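Local coordinates for DegV family protein (Thermus thermophilus, PDB 2DT8) that binds a fatty acid, captured here as palmitate, and probably acts in fatty-acid handling as other DegV proteins do, at residues S65-A70 against A103-G108; V113-A118 against G123-R128; R71-A76 against V83-I88; G90-T95 against G168-G173. All coordinates share one frame; numbering follows the deposited sequence.

Interaction 1: residues S65-A70 against A103-G108; sequences SPEDFA and AQEFPG. With ZN (zinc ion), chain B.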
loop_
_atom_site.group_PDB
_atom_site.type_symbol
_atom_site.label_atom_id
_atom_site.label_comp_id
_atom_site.label_asym_id
_atom_site.label_seq_id
_atom_site.Cartn_x
_atom_site.Cartn_y
_atom_site.Cartn_z
ATOM N N SER A 65 -14.508 -11.369 1.005
ATOM C CA SER A 65 -15.682 -11.769 0.235
ATOM C C SER A 65 -16.654 -10.598 0.194
ATOM O O SER A 65 -16.509 -9.622 0.940
ATOM C CB SER A 65 -16.393 -12.923 0.933
ATOM O OG SER A 65 -16.998 -12.472 2.140
ATOM N N PRO A 66 -17.673 -10.679 -0.678
ATOM C CA PRO A 66 -18.633 -9.581 -0.729
ATOM C C PRO A 66 -19.337 -9.402 0.624
ATOM O O PRO A 66 -19.595 -8.279 1.044
ATOM C CB PRO A 66 -19.594 -10.021 -1.825
ATOM C CG PRO A 66 -18.694 -10.742 -2.779
ATOM C CD PRO A 66 -17.813 -11.564 -1.850
ATOM N N GLU A 67 -19.657 -10.500 1.313
ATOM C CA GLU A 67 -20.328 -10.353 2.599
ATOM C C GLU A 67 -19.404 -9.790 3.683
ATOM O O GLU A 67 -19.887 -9.161 4.621
ATOM C CB GLU A 67 -20.968 -11.677 3.047
ATOM C CG GLU A 67 -22.187 -12.119 2.212
ATOM C CD GLU A 67 -23.303 -11.080 2.118
ATOM O OE1 GLU A 67 -23.493 -10.269 3.060
ATOM O OE2 GLU A 67 -24.006 -11.094 1.081
ATOM N N ASP A 68 -18.090 -10.002 3.563
ATOM C CA ASP A 68 -17.158 -9.426 4.536
ATOM C C ASP A 68 -17.343 -7.906 4.462
ATOM O O ASP A 68 -17.405 -7.221 5.481
ATOM C CB ASP A 68 -15.699 -9.765 4.201
ATOM C CG ASP A 68 -15.332 -11.211 4.510
ATOM O OD1 ASP A 68 -15.987 -11.837 5.371
ATOM O OD2 ASP A 68 -14.361 -11.712 3.904
ATOM N N PHE A 69 -17.435 -7.389 3.240
ATOM C CA PHE A 69 -17.635 -5.960 3.047
ATOM C C PHE A 69 -19.044 -5.520 3.427
ATOM O O PHE A 69 -19.221 -4.492 4.077
ATOM C CB PHE A 69 -17.368 -5.582 1.587
ATOM C CG PHE A 69 -15.933 -5.269 1.293
ATOM C CD1 PHE A 69 -15.351 -4.112 1.801
ATOM C CD2 PHE A 69 -15.163 -6.129 0.524
ATOM C CE1 PHE A 69 -14.020 -3.810 1.542
ATOM C CE2 PHE A 69 -13.825 -5.842 0.255
ATOM C CZ PHE A 69 -13.252 -4.678 0.771
ATOM N N ALA A 70 -20.051 -6.287 3.015
ATOM C CA ALA A 70 -21.430 -5.902 3.309
ATOM C C ALA A 70 -21.696 -5.736 4.798
ATOM O O ALA A 70 -22.417 -4.827 5.205
ATOM C CB ALA A 70 -22.397 -6.915 2.709
ATOM N N ALA A 103 -21.211 -3.092 -2.360
ATOM C CA ALA A 103 -21.768 -1.751 -2.490
ATOM C C ALA A 103 -23.150 -1.756 -3.152
ATOM O O ALA A 103 -23.987 -0.895 -2.847
ATOM C CB ALA A 103 -20.805 -0.857 -3.269
ATOM N N GLN A 104 -23.391 -2.726 -4.039
ATOM C CA GLN A 104 -24.684 -2.853 -4.731
ATOM C C GLN A 104 -25.831 -3.094 -3.750
ATOM O O GLN A 104 -27.004 -2.868 -4.079
ATOM C CB GLN A 104 -24.638 -3.993 -5.760
ATOM C CG GLN A 104 -23.762 -3.696 -6.967
ATOM C CD GLN A 104 -23.534 -4.910 -7.856
ATOM O OE1 GLN A 104 -22.607 -4.930 -8.667
ATOM N NE2 GLN A 104 -24.381 -5.923 -7.713
ATOM N N GLU A 105 -25.500 -3.556 -2.544
ATOM C CA GLU A 105 -26.521 -3.809 -1.528
ATOM C C GLU A 105 -27.021 -2.535 -0.849
ATOM O O GLU A 105 -28.040 -2.548 -0.162
ATOM C CB GLU A 105 -25.989 -4.758 -0.439
ATOM C CG GLU A 105 -25.543 -6.116 -0.950
ATOM C CD GLU A 105 -25.328 -7.131 0.156
ATOM O OE1 GLU A 105 -25.714 -6.859 1.310
ATOM O OE2 GLU A 105 -24.776 -8.217 -0.150
ATOM N N PHE A 106 -26.292 -1.441 -1.053
ATOM C CA PHE A 106 -26.610 -0.150 -0.446
ATOM C C PHE A 106 -26.506 0.878 -1.571
ATOM O O PHE A 106 -25.687 1.806 -1.514
ATOM C CB PHE A 106 -25.571 0.152 0.647
ATOM C CG PHE A 106 -25.307 -1.023 1.568
ATOM C CD1 PHE A 106 -26.079 -1.220 2.706
ATOM C CD2 PHE A 106 -24.290 -1.931 1.279
ATOM C CE1 PHE A 106 -25.868 -2.325 3.538
ATOM C CE2 PHE A 106 -24.068 -3.044 2.104
ATOM C CZ PHE A 106 -24.853 -3.235 3.240
ATOM N N PRO A 107 -27.353 0.737 -2.605
ATOM C CA PRO A 107 -27.322 1.656 -3.744
ATOM C C PRO A 107 -27.411 3.133 -3.353
ATOM O O PRO A 107 -28.316 3.563 -2.650
ATOM C CB PRO A 107 -28.522 1.218 -4.592
ATOM C CG PRO A 107 -29.471 0.621 -3.587
ATOM C CD PRO A 107 -28.552 -0.120 -2.635
ATOM N N GLY A 108 -26.441 3.883 -3.904
ATOM C CA GLY A 108 -26.393 5.287 -3.551
ATOM C C GLY A 108 -25.610 5.692 -2.299
ATOM O O GLY A 108 -25.243 6.844 -2.109
HETATM ZN ZN ZN B . -25.444 -9.978 0.434
HETATM O O HOH W 1 -25.547 -8.576 3.425
HETATM O O HOH W 2 -25.654 -10.959 -1.486
#
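Glu67 and Glu105 bring two carboxylate oxygens, OE2 and OE2, to 3.2 Å from each other, an approach of like charges made possible by the zinc ion that both atoms bind. This metal site sits on the periphery of the α/β fold, where the first turn of helix 66-76 faces the type I beta turn Ala103-Phe106, which follows helix 95-103. Zinc lies 1.9 Å from Glu67 OE2 and 2.0 Å from Glu105 OE2, with a water as a further ligand. Each glutamate is monodentate, its OE1 standing well back from the metal. A second water ties these outer oxygens together, donating to Glu67 OE1 and to Glu105 OE1 at 2.7 Å each, which probably limits rotation of both carboxylates, whose planes are 43° apart. The two side chains reach the metal differently: Glu105 runs extended beyond CG, whereas Glu67 leaves its helix away from the turn and is brought back by a bend at chi2 (-55°). The positive ion probably offsets the repulsion between the acids. Next to the metal, helix and turn also pack. Ala70 CB is 3.6 Å from the carboxylate atom Glu105 OE1, and Phe106 lays its ring obliquely by the helix, CZ being 3.5 Å from the carbonyl Ala70 O; the purely carbon contact, Ala70 CB to Phe106 CE2, is looser at 4.3 Å. A capping box fixes the start of the helix that carries Glu67: Asp68 N donates to Ser65 OG, and Ser65 N returns a nearly straight bond to Asp68 OD2, meeting that oxygen from above the carboxylate plane.

Interaction 2: residues V113-A118 against G123-R128; sequences VDTQAA and GMMVLR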
loop_
_atom_site.group_PDB
_atom_site.type_symbol
_atom_site.label_atom_id
_atom_site.label_comp_id
_atom_site.label_asym_id
_atom_site.label_seq_id
_atom_site.Cartn_x
_atom_site.Cartn_y
_atom_site.Cartn_z
ATOM N N VAL A 113 -13.453 3.276 -4.249
ATOM C CA VAL A 113 -12.351 3.883 -4.987
ATOM C C VAL A 113 -11.140 2.961 -5.120
ATOM O O VAL A 113 -10.608 2.467 -4.117
ATOM C CB VAL A 113 -11.885 5.195 -4.285
ATOM C CG1 VAL A 113 -10.724 5.813 -5.052
ATOM C CG2 VAL A 113 -13.051 6.189 -4.172
ATOM N N ASP A 114 -10.721 2.732 -6.363
ATOM C CA ASP A 114 -9.543 1.929 -6.673
ATOM C C ASP A 114 -8.416 2.959 -6.663
ATOM O O ASP A 114 -8.336 3.814 -7.551
ATOM C CB ASP A 114 -9.693 1.307 -8.069
ATOM C CG ASP A 114 -8.502 0.457 -8.461
ATOM O OD1 ASP A 114 -7.427 0.630 -7.862
ATOM O OD2 ASP A 114 -8.632 -0.373 -9.388
ATOM N N THR A 115 -7.556 2.891 -5.648
ATOM C CA THR A 115 -6.459 3.842 -5.501
ATOM C C THR A 115 -5.280 3.598 -6.421
ATOM O O THR A 115 -4.414 4.465 -6.553
ATOM C CB THR A 115 -5.880 3.820 -4.083
ATOM O OG1 THR A 115 -5.315 2.522 -3.835
ATOM C CG2 THR A 115 -6.957 4.139 -3.045
ATOM N N GLN A 116 -5.234 2.424 -7.044
ATOM C CA GLN A 116 -4.114 2.043 -7.911
ATOM C C GLN A 116 -2.806 2.032 -7.121
ATOM O O GLN A 116 -1.720 2.197 -7.678
ATOM C CB GLN A 116 -3.983 2.980 -9.119
ATOM C CG GLN A 116 -5.138 2.851 -10.115
ATOM C CD GLN A 116 -4.845 3.546 -11.422
ATOM O OE1 GLN A 116 -4.188 4.576 -11.446
ATOM N NE2 GLN A 116 -5.345 2.989 -12.523
ATOM N N ALA A 117 -2.929 1.816 -5.816
ATOM C CA ALA A 117 -1.762 1.777 -4.945
ATOM C C ALA A 117 -1.798 0.548 -4.048
ATOM O O ALA A 117 -2.714 -0.276 -4.127
ATOM C CB ALA A 117 -1.703 3.041 -4.096
ATOM N N ALA A 118 -0.802 0.438 -3.176
ATOM C CA ALA A 118 -0.712 -0.690 -2.254
ATOM C C ALA A 118 -0.032 -0.234 -0.960
ATOM O O ALA A 118 0.663 0.779 -0.952
ATOM C CB ALA A 118 0.095 -1.826 -2.911
ATOM N N GLY A 123 -2.960 3.677 2.320
ATOM C CA GLY A 123 -3.114 4.299 3.622
ATOM C C GLY A 123 -2.995 5.812 3.626
ATOM O O GLY A 123 -3.778 6.485 4.315
HETATM N N MSE A 124 -2.040 6.357 2.873
HETATM C CA MSE A 124 -1.861 7.811 2.852
HETATM C C MSE A 124 -3.074 8.496 2.240
HETATM O O MSE A 124 -3.417 9.613 2.631
HETATM C CB MSE A 124 -0.602 8.213 2.079
HETATM C CG MSE A 124 -0.695 8.006 0.586
HETATM SE SE MSE A 124 1.028 8.275 -0.237
HETATM C CE MSE A 124 0.420 8.371 -2.061
HETATM N N MSE A 125 -3.726 7.837 1.283
HETATM C CA MSE A 125 -4.916 8.424 0.673
HETATM C C MSE A 125 -6.083 8.361 1.660
HETATM O O MSE A 125 -6.913 9.269 1.717
HETATM C CB MSE A 125 -5.255 7.711 -0.634
HETATM C CG MSE A 125 -4.154 7.863 -1.656
HETATM SE SE MSE A 125 -4.697 7.320 -3.403
HETATM C CE MSE A 125 -2.980 7.108 -4.216
ATOM N N VAL A 126 -6.153 7.290 2.446
ATOM C CA VAL A 126 -7.194 7.176 3.462
ATOM C C VAL A 126 -7.007 8.319 4.463
ATOM O O VAL A 126 -7.965 8.990 4.836
ATOM C CB VAL A 126 -7.097 5.816 4.201
ATOM C CG1 VAL A 126 -7.997 5.803 5.420
ATOM C CG2 VAL A 126 -7.477 4.706 3.263
ATOM N N LEU A 127 -5.766 8.547 4.880
ATOM C CA LEU A 127 -5.484 9.617 5.824
ATOM C C LEU A 127 -5.802 10.994 5.235
ATOM O O LEU A 127 -6.324 11.860 5.934
ATOM C CB LEU A 127 -4.020 9.557 6.265
ATOM C CG LEU A 127 -3.639 8.313 7.078
ATOM C CD1 LEU A 127 -2.139 8.338 7.337
ATOM C CD2 LEU A 127 -4.409 8.252 8.396
ATOM N N ARG A 128 -5.511 11.197 3.953
ATOM C CA ARG A 128 -5.791 12.491 3.327
ATOM C C ARG A 128 -7.303 12.708 3.251
ATOM O O ARG A 128 -7.791 13.807 3.522
ATOM C CB ARG A 128 -5.182 12.546 1.929
ATOM C CG ARG A 128 -5.464 13.831 1.154
ATOM C CD ARG A 128 -5.004 15.072 1.892
ATOM N NE ARG A 128 -5.070 16.237 1.004
ATOM C CZ ARG A 128 -5.072 17.500 1.421
ATOM N NH1 ARG A 128 -5.014 17.775 2.716
ATOM N NH2 ARG A 128 -5.135 18.492 0.542
#
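Met125, present as selenomethionine, reaches from helix 120-135 to Thr115 in the turn after strand 110-114. Its CB points at the turn, and CG, set anti to the carbonyl carbon (chi1 -63°), continues in an extended chain that spans the gap between helix and turn. Contact begins at the selenium: SE lies 3.8 Å from Thr115 CB and 3.9 Å from Thr115 CG2. The terminal methyl goes further, CE resting 3.8 Å from Thr115 O and, more loosely, 4.3 Å from Ala117 CB. The turn it touches joins a parallel strand of the central sheet to the next helix and is built from two overlapping side-chain turns. Asp114 OD1 accepts from Gln116 N in an Asx turn, while Thr115 OG1 accepts from Ala117 N at 3.2 Å in an ST turn. The same hydroxyl also bonds to His87 O on the adjacent strand, so the polar branch of Thr115 serves the backbone and the carbon branch faces the selenium. With an alanine in place of Thr115, Ala117 N and His87 O would lose the hydroxyl they share, the turn is likely to be held less firmly, and SE would keep only CB to pack on. Leu146 and Leu149 of helix 139-151 also touch Met125.

Interaction 3: residues R71-A76 against V83-I88; sequences RVYREA and VLSLHI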
loop_
_atom_site.group_PDB
_atom_site.type_symbol
_atom_site.label_atom_id
_atom_site.label_comp_id
_atom_site.label_asym_id
_atom_site.label_seq_id
_atom_site.Cartn_x
_atom_site.Cartn_y
_atom_site.Cartn_z
ATOM N N ARG A 71 -21.158 -6.666 5.663
ATOM C CA ARG A 71 -21.320 -6.520 7.109
ATOM C C ARG A 71 -20.745 -5.191 7.582
ATOM O O ARG A 71 -21.351 -4.504 8.410
ATOM C CB ARG A 71 -20.629 -7.662 7.851
ATOM C CG ARG A 71 -20.706 -7.551 9.376
ATOM C CD ARG A 71 -19.994 -8.700 10.103
ATOM N NE ARG A 71 -19.173 -9.528 9.218
ATOM C CZ ARG A 71 -19.668 -10.360 8.307
ATOM N NH1 ARG A 71 -20.972 -10.612 8.280
ATOM N NH2 ARG A 71 -18.866 -10.939 7.421
ATOM N N VAL A 72 -19.590 -4.799 7.122
ATOM C CA VAL A 72 -18.957 -3.558 7.533
ATOM C C VAL A 72 -19.767 -2.362 7.014
ATOM O O VAL A 72 -20.033 -1.429 7.766
ATOM C CB VAL A 72 -17.481 -3.525 7.060
ATOM C CG1 VAL A 72 -16.851 -2.179 7.371
ATOM C CG2 VAL A 72 -16.698 -4.638 7.776
ATOM N N TYR A 73 -20.193 -2.397 5.751
ATOM C CA TYR A 73 -20.964 -1.282 5.212
ATOM C C TYR A 73 -22.269 -1.113 5.981
ATOM O O TYR A 73 -22.653 0.006 6.326
ATOM C CB TYR A 73 -21.290 -1.481 3.720
ATOM C CG TYR A 73 -20.094 -1.457 2.785
ATOM C CD1 TYR A 73 -18.882 -0.867 3.168
ATOM C CD2 TYR A 73 -20.184 -1.988 1.499
ATOM C CE1 TYR A 73 -17.798 -0.811 2.296
ATOM C CE2 TYR A 73 -19.110 -1.931 0.618
ATOM C CZ TYR A 73 -17.917 -1.344 1.019
ATOM O OH TYR A 73 -16.857 -1.304 0.149
ATOM N N ARG A 74 -22.949 -2.171 6.300
ATOM C CA ARG A 74 -24.233 -2.162 6.989
ATOM C C ARG A 74 -24.093 -1.554 8.387
ATOM O O ARG A 74 -24.928 -0.786 8.844
ATOM C CB ARG A 74 -24.784 -3.587 7.104
ATOM C CG ARG A 74 -26.076 -3.667 7.900
ATOM C CD ARG A 74 -26.786 -5.010 7.736
ATOM N NE ARG A 74 -25.907 -6.150 7.979
ATOM C CZ ARG A 74 -25.332 -6.874 7.022
ATOM N NH1 ARG A 74 -25.588 -6.627 5.739
ATOM N NH2 ARG A 74 -24.499 -7.852 7.348
ATOM N N GLU A 75 -22.959 -1.922 9.008
ATOM C CA GLU A 75 -22.747 -1.440 10.359
ATOM C C GLU A 75 -22.405 0.063 10.358
ATOM O O GLU A 75 -22.865 0.846 11.177
ATOM C CB GLU A 75 -21.582 -2.228 11.020
ATOM C CG GLU A 75 -21.985 -3.643 11.411
ATOM C CD GLU A 75 -20.816 -4.492 11.873
ATOM O OE1 GLU A 75 -19.655 -4.136 11.571
ATOM O OE2 GLU A 75 -21.060 -5.532 12.520
ATOM N N ALA A 76 -21.627 0.404 9.317
ATOM C CA ALA A 76 -21.205 1.788 9.219
ATOM C C ALA A 76 -22.381 2.733 8.918
ATOM O O ALA A 76 -22.498 3.837 9.460
ATOM C CB ALA A 76 -20.174 1.966 8.067
ATOM N N VAL A 83 -20.628 5.792 2.755
ATOM C CA VAL A 83 -19.360 5.124 3.013
ATOM C C VAL A 83 -18.411 5.348 1.844
ATOM O O VAL A 83 -18.779 5.151 0.680
ATOM C CB VAL A 83 -19.549 3.596 3.188
ATOM C CG1 VAL A 83 -18.185 2.892 3.222
ATOM C CG2 VAL A 83 -20.285 3.309 4.480
ATOM N N LEU A 84 -17.198 5.796 2.152
ATOM C CA LEU A 84 -16.175 5.993 1.136
ATOM C C LEU A 84 -15.216 4.834 1.420
ATOM O O LEU A 84 -14.629 4.766 2.505
ATOM C CB LEU A 84 -15.500 7.354 1.327
ATOM C CG LEU A 84 -14.325 7.647 0.398
ATOM C CD1 LEU A 84 -14.751 7.504 -1.058
ATOM C CD2 LEU A 84 -13.829 9.071 0.669
ATOM N N SER A 85 -15.093 3.923 0.453
ATOM C CA SER A 85 -14.291 2.699 0.578
ATOM C C SER A 85 -13.072 2.755 -0.350
ATOM O O SER A 85 -13.219 2.689 -1.573
ATOM C CB SER A 85 -15.202 1.516 0.213
ATOM O OG SER A 85 -14.878 0.321 0.914
ATOM N N LEU A 86 -11.879 2.874 0.235
ATOM C CA LEU A 86 -10.610 2.997 -0.494
ATOM C C LEU A 86 -9.829 1.683 -0.445
ATOM O O LEU A 86 -9.610 1.098 0.607
ATOM C CB LEU A 86 -9.759 4.118 0.110
ATOM C CG LEU A 86 -10.047 5.516 -0.441
ATOM C CD1 LEU A 86 -11.507 5.860 -0.270
ATOM C CD2 LEU A 86 -9.166 6.535 0.262
ATOM N N HIS A 87 -9.416 1.272 -1.659
ATOM C CA HIS A 87 -8.678 0.026 -1.730
ATOM C C HIS A 87 -7.441 -0.238 -2.652
ATOM O O HIS A 87 -7.187 0.508 -3.590
ATOM C CB HIS A 87 -9.729 -1.027 -2.139
ATOM C CG HIS A 87 -10.777 -1.092 -1.061
ATOM N ND1 HIS A 87 -10.567 -1.670 0.149
ATOM C CD2 HIS A 87 -12.086 -0.597 -1.094
ATOM C CE1 HIS A 87 -11.722 -1.522 0.827
ATOM N NE2 HIS A 87 -12.649 -0.885 0.108
ATOM N N ILE A 88 -6.733 -1.332 -2.321
ATOM C CA ILE A 88 -5.543 -1.623 -3.096
ATOM C C ILE A 88 -5.987 -1.745 -4.548
ATOM O O ILE A 88 -7.122 -2.112 -4.871
ATOM C CB ILE A 88 -5.067 -2.974 -2.531
ATOM C CG1 ILE A 88 -3.943 -3.519 -3.414
ATOM C CG2 ILE A 88 -6.223 -4.003 -2.447
ATOM C CD1 ILE A 88 -3.216 -4.716 -2.769
#
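Tyr73 and Val83 form the apolar heart of the contact between helix 66-76 and strand 82-87, consecutive elements of the α/β fold. Their segments run roughly antiparallel, at 148°, with axes 10.0 Å apart. Packing is close here. The two methyls of Val83 divide the work: CG1, opposite the backbone N (chi1 170°), lies 3.8 Å from Tyr73 CD1 and comes obliquely to the ring, while CG2 touches Ala76 CB, also at 3.8 Å. Val6 of the neighbouring strand and Val110 add to the hydrophobic surroundings of Val83. The solvent side of the helix is quite different: Arg71, Arg74 and Glu75 are exposed and make no contact with the strand, Arg74 lying against Phe106. Within the core, Tyr73 OH stays 4.2 Å from His87 NE2, and Ser85 links the two: its OG meets the tyrosine edge in the ring plane, hydrogen-bonding Tyr73 OH at 2.7 Å, and likewise lies in the imidazole plane, hydrogen-bonding His87 NE2 at 2.7 Å. Asp8 OD2 takes the far nitrogen, His87 ND1. Such a buried polar chain implies that phenol, hydroxyl and imidazole satisfy one another and probably fix one another's orientation.

Interaction 4: residues G90-T95 against G168-G173; sequences GKLSGT and GGRIGG. With PLM (palmitic acid), chain C.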
loop_
_atom_site.group_PDB
_atom_site.type_symbol
_atom_site.label_atom_id
_atom_site.label_comp_id
_atom_site.label_asym_id
_atom_site.label_seq_id
_atom_site.Cartn_x
_atom_site.Cartn_y
_atom_site.Cartn_z
ATOM N N GLY A 90 -6.941 -2.484 -8.234
ATOM C CA GLY A 90 -7.743 -3.542 -8.821
ATOM C C GLY A 90 -6.992 -4.534 -9.712
ATOM O O GLY A 90 -7.489 -5.597 -10.059
ATOM N N LYS A 91 -5.767 -4.100 -10.064
ATOM C CA LYS A 91 -4.962 -4.971 -10.897
ATOM C C LYS A 91 -4.020 -5.908 -10.083
ATOM O O LYS A 91 -3.365 -6.819 -10.573
ATOM C CB LYS A 91 -3.962 -4.148 -11.783
ATOM C CG LYS A 91 -4.650 -3.115 -12.661
ATOM C CD LYS A 91 -5.210 -3.789 -13.904
ATOM C CE LYS A 91 -5.911 -2.805 -14.820
ATOM N NZ LYS A 91 -6.982 -3.500 -15.584
ATOM N N LEU A 92 -4.090 -5.629 -8.770
ATOM C CA LEU A 92 -3.241 -6.388 -7.874
ATOM C C LEU A 92 -4.110 -7.326 -7.021
ATOM O O LEU A 92 -3.616 -8.310 -6.457
ATOM C CB LEU A 92 -2.432 -5.496 -6.902
ATOM C CG LEU A 92 -1.450 -4.476 -7.480
ATOM C CD1 LEU A 92 -0.818 -3.684 -6.333
ATOM C CD2 LEU A 92 -0.377 -5.188 -8.307
ATOM N N SER A 93 -5.406 -7.035 -6.946
ATOM C CA SER A 93 -6.283 -7.807 -6.083
ATOM C C SER A 93 -7.754 -7.713 -6.451
ATOM O O SER A 93 -8.191 -6.713 -7.018
ATOM C CB SER A 93 -6.091 -7.293 -4.651
ATOM O OG SER A 93 -6.978 -7.874 -3.718
ATOM N N GLY A 94 -8.510 -8.746 -6.087
ATOM C CA GLY A 94 -9.939 -8.741 -6.350
ATOM C C GLY A 94 -10.710 -7.993 -5.272
ATOM O O GLY A 94 -11.936 -7.989 -5.278
ATOM N N THR A 95 -10.000 -7.350 -4.348
ATOM C CA THR A 95 -10.645 -6.612 -3.270
ATOM C C THR A 95 -11.656 -5.569 -3.762
ATOM O O THR A 95 -12.787 -5.529 -3.275
ATOM C CB THR A 95 -9.580 -5.939 -2.370
ATOM O OG1 THR A 95 -8.753 -6.958 -1.788
ATOM C CG2 THR A 95 -10.233 -5.131 -1.248
ATOM N N GLY A 168 3.726 -15.158 -7.039
ATOM C CA GLY A 168 2.421 -14.659 -6.650
ATOM C C GLY A 168 1.652 -14.024 -7.795
ATOM O O GLY A 168 0.457 -13.754 -7.663
ATOM N N GLY A 169 2.346 -13.763 -8.899
ATOM C CA GLY A 169 1.710 -13.195 -10.078
ATOM C C GLY A 169 1.577 -11.688 -10.186
ATOM O O GLY A 169 0.997 -11.201 -11.157
ATOM N N ARG A 170 2.111 -10.944 -9.224
ATOM C CA ARG A 170 2.003 -9.490 -9.263
ATOM C C ARG A 170 3.269 -8.794 -9.763
ATOM O O ARG A 170 3.382 -7.573 -9.694
ATOM C CB ARG A 170 1.642 -8.955 -7.868
ATOM C CG ARG A 170 0.155 -9.027 -7.540
ATOM C CD ARG A 170 -0.381 -10.456 -7.381
ATOM N NE ARG A 170 -1.752 -10.413 -6.885
ATOM C CZ ARG A 170 -2.507 -11.474 -6.627
ATOM N NH1 ARG A 170 -2.033 -12.697 -6.817
ATOM N NH2 ARG A 170 -3.743 -11.306 -6.183
ATOM N N ILE A 171 4.194 -9.562 -10.327
ATOM C CA ILE A 171 5.451 -8.991 -10.798
ATOM C C ILE A 171 5.304 -7.903 -11.878
ATOM O O ILE A 171 6.146 -7.010 -11.976
ATOM C CB ILE A 171 6.391 -10.115 -11.290
ATOM C CG1 ILE A 171 7.822 -9.587 -11.417
ATOM C CG2 ILE A 171 5.867 -10.696 -12.600
ATOM C CD1 ILE A 171 8.846 -10.702 -11.595
ATOM N N GLY A 172 4.245 -7.977 -12.684
ATOM C CA GLY A 172 4.028 -6.978 -13.717
ATOM C C GLY A 172 5.252 -6.710 -14.580
ATOM O O GLY A 172 5.893 -7.640 -15.065
ATOM N N GLY A 173 5.565 -5.431 -14.785
ATOM C CA GLY A 173 6.703 -5.049 -15.607
ATOM C C GLY A 173 8.065 -5.413 -15.048
ATOM O O GLY A 173 9.075 -5.322 -15.746
HETATM C C1 PLM C . -5.129 -10.699 -2.668
HETATM O O1 PLM C . -6.153 -10.232 -3.387
HETATM O O2 PLM C . -5.032 -11.891 -2.468
HETATM C C2 PLM C . -4.097 -9.738 -2.116
HETATM C C3 PLM C . -3.052 -9.450 -3.200
HETATM C C4 PLM C . -1.966 -8.519 -2.655
HETATM C C5 PLM C . -0.965 -8.217 -3.769
HETATM C C6 PLM C . 0.079 -7.213 -3.284
HETATM C C7 PLM C . 1.078 -6.970 -4.399
HETATM C C8 PLM C . 2.000 -5.834 -4.025
HETATM C C9 PLM C . 2.753 -5.404 -5.282
HETATM C CA PLM C . 4.059 -4.737 -4.894
HETATM C CB PLM C . 3.773 -3.273 -4.618
HETATM C CC PLM C . 3.921 -3.015 -3.129
HETATM C CD PLM C . 4.932 -1.902 -2.922
HETATM C CE PLM C . 5.219 -1.767 -1.429
HETATM C CF PLM C . 6.322 -0.722 -1.205
HETATM C CG PLM C . 5.729 0.683 -1.311
#
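The fatty-acid pocket is lined by two loops that meet through Leu92 and Arg170 beside the bound palmitic acid. Arg170 grips a single backbone oxygen side-on: NE donates to Leu92 O at 2.8 Å and NH2 to the same atom at 3.0 Å, both from one face of the carbonyl. A bend at chi2 (68°) turns the guanidinium to this task. Its other end is held by Gly168 O, which accepts from NH1 at 2.8 Å almost along the C=O axis, and both acceptors lie in the guanidinium plane, which pins the group flat. The arginine also packs on the lipid: CG is 3.9 Å from PLM C7, and NH2, approached obliquely, 3.6 Å from PLM C3. At the carboxyl end Ser93 OG donates to PLM O1 at 2.5 Å, while accepting from Thr95 N in an ST turn and from Thr95 OG1; Thr61 OG1 also hydrogen-bonds the acid. With a leucine for Arg170, Leu92 O and Gly168 O would lose these donors and the loops would probably be tied less firmly. Residues 90-95 connect strand 82-87 to helix 95-103; the Arg170 loop leads from helix 163-168 towards strand 185-191.

In the fold
Interactions 1 and 3 share helix 66-76, their centres 8 Å apart: Phe106 CE2 lies 3.6 Å from Tyr73 CB, and Phe69 meets His87 ring to ring. Helix 66-76 thus supplies both a zinc ligand and the tyrosine of the buried hydrogen-bonded chain. Interaction 2 joins interaction 3 through neighbouring parallel strands, Val113 N lying 2.8 Å from Ser85 O, and it reaches interaction 4 where Asp114 OD2 is 2.9 Å from Gly90 N. Interaction 4 holds the carboxyl end of the palmitic acid, which Ala118 of interaction 2 and Ile88 of interaction 3 also touch. The metal-binding contact is remote from the lipid-binding one, with centres about 22 Å apart, though Phe69 and Thr95 touch between them.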